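Local coordinates for RNA-dependent RNA Polymerase (Bombyx mori cytoplasmic polyhedrosis virus, PDB 6TZ0), which catalyses RNA-templated RNA synthesis, transcribing the double-stranded viral genome conservatively into plus strands and probably also making the complementary minus strands, at residues A[551-563]-A[634-648]. Sequence-based numbering, arbitrary orientation.
Sequences MDASVTTNTKDIY and EGTYPSGRADTSTHH
Tyr-563 and His-647 pack where helix 557-563 passes helix 644-648 nearly at right angles, with axes 11.2 Å apart. The edge of the imidazole is turned toward the phenol face in an offset edge-to-face pair, planes 63° apart, and His-647 CA adds a CH-pi contact over that same ring. CG of Tyr-563 lies anti to its backbone N (chi1 -176°), which swings the ring along the start of the second helix; its hydroxyl bonds to the carbonyl of Pro-503. Val-555 continues this buried side by dividing its branches between the two histidines: CG1 lies 4.0 Å from His-647 CE1, whereas CG2 meets the edge of the His-648 ring in its plane. The straight chain of Met-551 runs alongside the His-648 ring in the opposite sense, and Met-551 SD stands obliquely, 4.3 Å from the centroid of that His-648 ring.

The contact joins motifs A and B of the polymerase palm, next to the magnesium ligands Asp-547 of motif A and Asp-680 of motif C. Asp-552 is a UTP-binding residue, and the side chain of Met-551 lies about 4 Å from that of Asp-680. The motif B loop and helix start thus lie against the nucleotide site, consistent with a part in positioning Asp-552. His-648 NE2 donates a weak, bent bond to Asp-552 OD1 (2.7 Å), imidazole and carboxylate planes 43° apart. On the backbone, Tyr-637 N gives another weak bond to Asp-552 O.

The fit is looser only at the other carboxylate oxygen, where Asp-552 OD2 faces Ser-639 CB at 3.6 Å, both residues partly exposed. Folded back twice along its chain, Lys-560 lays CD at the edge of the Tyr-637 ring and brings NZ near Arg-641 NH1, two donors that do not bond to each other. Glu-612, salt-bridged to Arg-641 and in a long, weak pair with Lys-560, probably offsets both charges.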
ATOM      1  N   MET A 551       6.445  -6.152 -11.981  1.00 34.58           N
ATOM      2  CA  MET A 551       6.729  -4.803 -12.452  1.00 34.58           C
ATOM      3  C   MET A 551       7.524  -3.990 -11.435  1.00 34.58           C
ATOM      4  O   MET A 551       8.398  -3.212 -11.825  1.00 34.58           O
ATOM      5  CB  MET A 551       5.429  -4.088 -12.813  1.00 34.58           C
ATOM      6  CG  MET A 551       5.648  -2.788 -13.558  1.00 34.58           C
ATOM      7  SD  MET A 551       4.156  -2.013 -14.185  1.00 34.58           S
ATOM      8  CE  MET A 551       4.854  -0.564 -14.969  1.00 34.58           C
ATOM      9  N   ASP A 552       7.248  -4.160 -10.136  1.00 36.74           N
ATOM     10  CA  ASP A 552       7.950  -3.380  -9.118  1.00 36.74           C
ATOM     11  C   ASP A 552       9.425  -3.737  -9.030  1.00 36.74           C
ATOM     12  O   ASP A 552      10.247  -2.876  -8.701  1.00 36.74           O
ATOM     13  CB  ASP A 552       7.305  -3.568  -7.748  1.00 36.74           C
ATOM     14  CG  ASP A 552       6.029  -2.792  -7.600  1.00 36.74           C
ATOM     15  OD1 ASP A 552       5.901  -1.745  -8.263  1.00 36.74           O
ATOM     16  OD2 ASP A 552       5.159  -3.208  -6.809  1.00 36.74           O
ATOM     17  N   ALA A 553       9.780  -4.983  -9.317  1.00 33.32           N
ATOM     18  CA  ALA A 553      11.182  -5.357  -9.377  1.00 33.32           C
ATOM     19  C   ALA A 553      11.824  -4.983 -10.701  1.00 33.32           C
ATOM     20  O   ALA A 553      13.054  -4.981 -10.798  1.00 33.32           O
ATOM     21  CB  ALA A 553      11.336  -6.855  -9.132  1.00 33.32           C
ATOM     22  N   SER A 554      11.027  -4.659 -11.717  1.00 31.23           N
ATOM     23  CA  SER A 554      11.557  -4.355 -13.039  1.00 31.23           C
ATOM     24  C   SER A 554      11.850  -2.878 -13.245  1.00 31.23           C
ATOM     25  O   SER A 554      12.665  -2.544 -14.109  1.00 31.23           O
ATOM     26  CB  SER A 554      10.581  -4.819 -14.120  1.00 31.23           C
ATOM     27  OG  SER A 554      10.411  -6.221 -14.103  1.00 31.23           O
ATOM     28  N   VAL A 555      11.210  -1.994 -12.484  1.00 28.12           N
ATOM     29  CA  VAL A 555      11.427  -0.558 -12.625  1.00 28.12           C
ATOM     30  C   VAL A 555      12.801  -0.223 -12.057  1.00 28.12           C
ATOM     31  O   VAL A 555      13.013  -0.283 -10.845  1.00 28.12           O
ATOM     32  CB  VAL A 555      10.325   0.246 -11.922  1.00 28.12           C
ATOM     33  CG1 VAL A 555      10.621   1.733 -11.968  1.00 28.12           C
ATOM     34  CG2 VAL A 555       8.990  -0.037 -12.561  1.00 28.12           C
ATOM     35  N   THR A 556      13.736   0.137 -12.927  1.00 26.45           N
ATOM     36  CA  THR A 556      15.077   0.497 -12.493  1.00 26.45           C
ATOM     37  C   THR A 556      15.089   1.961 -12.057  1.00 26.45           C
ATOM     38  O   THR A 556      14.048   2.599 -11.894  1.00 26.45           O
ATOM     39  CB  THR A 556      16.085   0.224 -13.604  1.00 26.45           C
ATOM     40  OG1 THR A 556      15.818   1.085 -14.713  1.00 26.45           O
ATOM     41  CG2 THR A 556      15.966  -1.205 -14.078  1.00 26.45           C
ATOM     42  N   THR A 557      16.280   2.516 -11.856  1.00 26.80           N
ATOM     43  CA  THR A 557      16.386   3.920 -11.481  1.00 26.80           C
ATOM     44  C   THR A 557      16.132   4.817 -12.691  1.00 26.80           C
ATOM     45  O   THR A 557      15.447   5.851 -12.595  1.00 26.80           O
ATOM     46  CB  THR A 557      17.771   4.170 -10.889  1.00 26.80           C
ATOM     47  OG1 THR A 557      18.074   3.124  -9.962  1.00 26.80           O
ATOM     48  CG2 THR A 557      17.788   5.455 -10.121  1.00 26.80           C
ATOM     49  N   ASN A 558      16.640   4.396 -13.848  1.00 25.65           N
ATOM     50  CA  ASN A 558      16.405   5.121 -15.085  1.00 25.65           C
ATOM     51  C   ASN A 558      14.949   5.039 -15.525  1.00 25.65           C
ATOM     52  O   ASN A 558      14.456   5.953 -16.192  1.00 25.65           O
ATOM     53  CB  ASN A 558      17.317   4.577 -16.174  1.00 25.65           C
ATOM     54  CG  ASN A 558      18.766   4.863 -15.905  1.00 25.65           C
ATOM     55  OD1 ASN A 558      19.113   5.930 -15.431  1.00 25.65           O
ATOM     56  ND2 ASN A 558      19.627   3.910 -16.217  1.00 25.65           N
ATOM     57  N   THR A 559      14.249   3.960 -15.178  1.00 24.11           N
ATOM     58  CA  THR A 559      12.828   3.881 -15.486  1.00 24.11           C
ATOM     59  C   THR A 559      12.031   4.845 -14.615  1.00 24.11           C
ATOM     60  O   THR A 559      11.041   5.428 -15.073  1.00 24.11           O
ATOM     61  CB  THR A 559      12.348   2.441 -15.311  1.00 24.11           C
ATOM     62  OG1 THR A 559      13.162   1.579 -16.107  1.00 24.11           O
ATOM     63  CG2 THR A 559      10.917   2.279 -15.773  1.00 24.11           C
ATOM     64  N   LYS A 560      12.473   5.048 -13.371  1.00 24.60           N
ATOM     65  CA  LYS A 560      11.898   6.077 -12.513  1.00 24.60           C
ATOM     66  C   LYS A 560      12.125   7.471 -13.085  1.00 24.60           C
ATOM     67  O   LYS A 560      11.275   8.361 -12.931  1.00 24.60           O
ATOM     68  CB  LYS A 560      12.500   5.954 -11.113  1.00 24.60           C
ATOM     69  CG  LYS A 560      12.084   7.021 -10.132  1.00 24.60           C
ATOM     70  CD  LYS A 560      10.651   6.881  -9.705  1.00 24.60           C
ATOM     71  CE  LYS A 560      10.243   8.083  -8.885  1.00 24.60           C
ATOM     72  NZ  LYS A 560      11.095   8.224  -7.686  1.00 24.60           N
ATOM     73  N   ASP A 561      13.239   7.663 -13.794  1.00 23.82           N
ATOM     74  CA  ASP A 561      13.526   8.974 -14.367  1.00 23.82           C
ATOM     75  C   ASP A 561      12.536   9.390 -15.464  1.00 23.82           C
ATOM     76  O   ASP A 561      12.365  10.591 -15.686  1.00 23.82           O
ATOM     77  CB  ASP A 561      14.954   8.983 -14.903  1.00 23.82           C
ATOM     78  CG  ASP A 561      15.569  10.363 -14.900  1.00 23.82           C
ATOM     79  OD1 ASP A 561      14.897  11.325 -14.482  1.00 23.82           O
ATOM     80  OD2 ASP A 561      16.744  10.484 -15.294  1.00 23.82           O
ATOM     81  N   ILE A 562      11.840   8.439 -16.103  1.00 22.15           N
ATOM     82  CA  ILE A 562      10.842   8.775 -17.127  1.00 22.15           C
ATOM     83  C   ILE A 562       9.667   9.527 -16.506  1.00 22.15           C
ATOM     84  O   ILE A 562       9.223  10.559 -17.020  1.00 22.15           O
ATOM     85  CB  ILE A 562      10.363   7.507 -17.860  1.00 22.15           C
ATOM     86  CG1 ILE A 562      11.506   6.838 -18.614  1.00 22.15           C
ATOM     87  CG2 ILE A 562       9.241   7.824 -18.835  1.00 22.15           C
ATOM     88  CD1 ILE A 562      11.148   5.511 -19.211  1.00 22.15           C
ATOM     89  N   TYR A 563       9.152   9.017 -15.388  1.00 23.26           N
ATOM     90  CA  TYR A 563       8.122   9.719 -14.633  1.00 23.26           C
ATOM     91  C   TYR A 563       8.674  10.980 -13.983  1.00 23.26           C
ATOM     92  O   TYR A 563       7.936  11.960 -13.813  1.00 23.26           O
ATOM     93  CB  TYR A 563       7.548   8.765 -13.587  1.00 23.26           C
ATOM     94  CG  TYR A 563       6.386   9.260 -12.756  1.00 23.26           C
ATOM     95  CD1 TYR A 563       5.103   9.302 -13.279  1.00 23.26           C
ATOM     96  CD2 TYR A 563       6.565   9.642 -11.434  1.00 23.26           C
ATOM     97  CE1 TYR A 563       4.038   9.733 -12.518  1.00 23.26           C
ATOM     98  CE2 TYR A 563       5.502  10.076 -10.670  1.00 23.26           C
ATOM     99  CZ  TYR A 563       4.245  10.121 -11.220  1.00 23.26           C
ATOM    100  OH  TYR A 563       3.188  10.552 -10.463  1.00 23.26           O
ATOM    101  N   GLU A 634      19.268  -2.526  -4.690  1.00 35.47           N
ATOM    102  CA  GLU A 634      18.545  -1.305  -5.007  1.00 35.47           C
ATOM    103  C   GLU A 634      18.035  -1.357  -6.443  1.00 35.47           C
ATOM    104  O   GLU A 634      18.590  -2.052  -7.293  1.00 35.47           O
ATOM    105  CB  GLU A 634      19.453  -0.091  -4.779  1.00 35.47           C
ATOM    106  CG  GLU A 634      18.740   1.237  -4.532  1.00 35.47           C
ATOM    107  CD  GLU A 634      18.462   2.003  -5.801  1.00 35.47           C
ATOM    108  OE1 GLU A 634      19.242   1.839  -6.760  1.00 35.47           O
ATOM    109  OE2 GLU A 634      17.469   2.763  -5.850  1.00 35.47           O
ATOM    110  N   GLY A 635      16.946  -0.644  -6.700  1.00 36.12           N
ATOM    111  CA  GLY A 635      16.387  -0.613  -8.036  1.00 36.12           C
ATOM    112  C   GLY A 635      15.087  -1.377  -8.147  1.00 36.12           C
ATOM    113  O   GLY A 635      14.753  -1.915  -9.205  1.00 36.12           O
ATOM    114  N   THR A 636      14.367  -1.458  -7.043  1.00 36.52           N
ATOM    115  CA  THR A 636      13.025  -2.002  -6.995  1.00 36.52           C
ATOM    116  C   THR A 636      12.099  -0.785  -6.980  1.00 36.52           C
ATOM    117  O   THR A 636      12.542   0.340  -7.220  1.00 36.52           O
ATOM    118  CB  THR A 636      12.919  -2.933  -5.778  1.00 36.52           C
ATOM    119  OG1 THR A 636      14.117  -3.707  -5.702  1.00 36.52           O
ATOM    120  CG2 THR A 636      11.789  -3.952  -5.908  1.00 36.52           C
ATOM    121  N   TYR A 637      10.810  -0.982  -6.738  1.00 36.16           N
ATOM    122  CA  TYR A 637       9.952   0.135  -6.431  1.00 36.16           C
ATOM    123  C   TYR A 637       9.272  -0.152  -5.099  1.00 36.16           C
ATOM    124  O   TYR A 637       8.748  -1.259  -4.914  1.00 36.16           O
ATOM    125  CB  TYR A 637       8.913   0.360  -7.530  1.00 36.16           C
ATOM    126  CG  TYR A 637       8.323   1.739  -7.470  1.00 36.16           C
ATOM    127  CD1 TYR A 637       9.031   2.825  -7.961  1.00 36.16           C
ATOM    128  CD2 TYR A 637       7.088   1.967  -6.888  1.00 36.16           C
ATOM    129  CE1 TYR A 637       8.516   4.092  -7.895  1.00 36.16           C
ATOM    130  CE2 TYR A 637       6.566   3.235  -6.817  1.00 36.16           C
ATOM    131  CZ  TYR A 637       7.283   4.290  -7.321  1.00 36.16           C
ATOM    132  OH  TYR A 637       6.764   5.556  -7.252  1.00 36.16           O
ATOM    133  N   PRO A 638       9.264   0.800  -4.156  1.00 41.03           N
ATOM    134  CA  PRO A 638       8.986   0.443  -2.751  1.00 41.03           C
ATOM    135  C   PRO A 638       7.561  -0.003  -2.479  1.00 41.03           C
ATOM    136  O   PRO A 638       7.349  -0.852  -1.605  1.00 41.03           O
ATOM    137  CB  PRO A 638       9.324   1.737  -1.997  1.00 41.03           C
ATOM    138  CG  PRO A 638      10.239   2.482  -2.903  1.00 41.03           C
ATOM    139  CD  PRO A 638       9.766   2.177  -4.283  1.00 41.03           C
ATOM    140  N   SER A 639       6.582   0.592  -3.159  1.00 43.44           N
ATOM    141  CA  SER A 639       5.178   0.179  -3.206  1.00 43.44           C
ATOM    142  C   SER A 639       4.419   0.336  -1.887  1.00 43.44           C
ATOM    143  O   SER A 639       3.219   0.050  -1.828  1.00 43.44           O
ATOM    144  CB  SER A 639       5.049  -1.259  -3.727  1.00 43.44           C
ATOM    145  OG  SER A 639       3.691  -1.653  -3.797  1.00 43.44           O
ATOM    146  N   GLY A 640       5.083   0.815  -0.843  1.00 43.83           N
ATOM    147  CA  GLY A 640       4.416   1.269   0.359  1.00 43.83           C
ATOM    148  C   GLY A 640       4.511   2.775   0.394  1.00 43.83           C
ATOM    149  O   GLY A 640       4.568   3.409   1.451  1.00 43.83           O
ATOM    150  N   ARG A 641       4.540   3.341  -0.797  1.00 39.41           N
ATOM    151  CA  ARG A 641       4.862   4.728  -1.057  1.00 39.41           C
ATOM    152  C   ARG A 641       3.583   5.466  -1.453  1.00 39.41           C
ATOM    153  O   ARG A 641       2.540   4.855  -1.691  1.00 39.41           O
ATOM    154  CB  ARG A 641       5.925   4.761  -2.152  1.00 39.41           C
ATOM    155  CG  ARG A 641       6.744   5.992  -2.293  1.00 39.41           C
ATOM    156  CD  ARG A 641       7.792   5.744  -3.341  1.00 39.41           C
ATOM    157  NE  ARG A 641       8.590   6.926  -3.609  1.00 39.41           N
ATOM    158  CZ  ARG A 641       9.555   6.973  -4.512  1.00 39.41           C
ATOM    159  NH1 ARG A 641      10.231   8.093  -4.689  1.00 39.41           N
ATOM    160  NH2 ARG A 641       9.840   5.903  -5.239  1.00 39.41           N
ATOM    161  N   ALA A 642       3.652   6.796  -1.497  1.00 36.49           N
ATOM    162  CA  ALA A 642       2.457   7.572  -1.807  1.00 36.49           C
ATOM    163  C   ALA A 642       2.089   7.460  -3.280  1.00 36.49           C
ATOM    164  O   ALA A 642       0.918   7.259  -3.619  1.00 36.49           O
ATOM    165  CB  ALA A 642       2.656   9.030  -1.405  1.00 36.49           C
ATOM    166  N   ASP A 643       3.078   7.539  -4.166  1.00 35.72           N
ATOM    167  CA  ASP A 643       2.850   7.551  -5.609  1.00 35.72           C
ATOM    168  C   ASP A 643       3.059   6.190  -6.256  1.00 35.72           C
ATOM    169  O   ASP A 643       3.547   6.120  -7.381  1.00 35.72           O
ATOM    170  CB  ASP A 643       3.742   8.598  -6.272  1.00 35.72           C
ATOM    171  CG  ASP A 643       5.219   8.402  -5.976  1.00 35.72           C
ATOM    172  OD1 ASP A 643       5.584   7.509  -5.187  1.00 35.72           O
ATOM    173  OD2 ASP A 643       6.029   9.159  -6.545  1.00 35.72           O
ATOM    174  N   THR A 644       2.708   5.090  -5.591  1.00 34.64           N
ATOM    175  CA  THR A 644       3.072   3.792  -6.145  1.00 34.64           C
ATOM    176  C   THR A 644       2.153   3.355  -7.284  1.00 34.64           C
ATOM    177  O   THR A 644       2.635   2.876  -8.311  1.00 34.64           O
ATOM    178  CB  THR A 644       3.138   2.734  -5.037  1.00 34.64           C
ATOM    179  OG1 THR A 644       3.381   1.449  -5.620  1.00 34.64           O
ATOM    180  CG2 THR A 644       1.885   2.717  -4.145  1.00 34.64           C
ATOM    181  N   SER A 645       0.842   3.527  -7.145  1.00 31.57           N
ATOM    182  CA  SER A 645      -0.055   3.110  -8.211  1.00 31.57           C
ATOM    183  C   SER A 645      -0.076   4.121  -9.346  1.00 31.57           C
ATOM    184  O   SER A 645      -0.152   3.733 -10.523  1.00 31.57           O
ATOM    185  CB  SER A 645      -1.459   2.899  -7.647  1.00 31.57           C
ATOM    186  OG  SER A 645      -2.380   2.555  -8.661  1.00 31.57           O
ATOM    187  N   THR A 646       0.028   5.409  -9.006  1.00 29.49           N
ATOM    188  CA  THR A 646       0.006   6.460 -10.011  1.00 29.49           C
ATOM    189  C   THR A 646       1.223   6.412 -10.910  1.00 29.49           C
ATOM    190  O   THR A 646       1.104   6.740 -12.089  1.00 29.49           O
ATOM    191  CB  THR A 646      -0.078   7.839  -9.362  1.00 29.49           C
ATOM    192  OG1 THR A 646       1.104   8.079  -8.595  1.00 29.49           O
ATOM    193  CG2 THR A 646      -1.278   7.926  -8.453  1.00 29.49           C
ATOM    194  N   HIS A 647       2.376   5.993 -10.381  1.00 26.36           N
ATOM    195  CA  HIS A 647       3.581   5.874 -11.195  1.00 26.36           C
ATOM    196  C   HIS A 647       3.396   4.877 -12.326  1.00 26.36           C
ATOM    197  O   HIS A 647       3.623   5.206 -13.497  1.00 26.36           O
ATOM    198  CB  HIS A 647       4.765   5.462 -10.329  1.00 26.36           C
ATOM    199  CG  HIS A 647       6.034   5.276 -11.098  1.00 26.36           C
ATOM    200  ND1 HIS A 647       6.376   4.084 -11.694  1.00 26.36           N
ATOM    201  CD2 HIS A 647       7.046   6.131 -11.364  1.00 26.36           C
ATOM    202  CE1 HIS A 647       7.540   4.215 -12.303  1.00 26.36           C
ATOM    203  NE2 HIS A 647       7.969   5.447 -12.116  1.00 26.36           N
ATOM    204  N   HIS A 648       2.965   3.660 -11.993  1.00 28.37           N
ATOM    205  CA  HIS A 648       2.806   2.628 -13.007  1.00 28.37           C
ATOM    206  C   HIS A 648       1.666   2.956 -13.958  1.00 28.37           C
ATOM    207  O   HIS A 648       1.788   2.713 -15.163  1.00 28.37           O
ATOM    208  CB  HIS A 648       2.578   1.270 -12.349  1.00 28.37           C
ATOM    209  CG  HIS A 648       3.677   0.860 -11.420  1.00 28.37           C
ATOM    210  ND1 HIS A 648       4.961   0.610 -11.848  1.00 28.37           N
ATOM    211  CD2 HIS A 648       3.672   0.607 -10.095  1.00 28.37           C
ATOM    212  CE1 HIS A 648       5.710   0.252 -10.823  1.00 28.37           C
ATOM    213  NE2 HIS A 648       4.950   0.243  -9.745  1.00 28.37           N
TER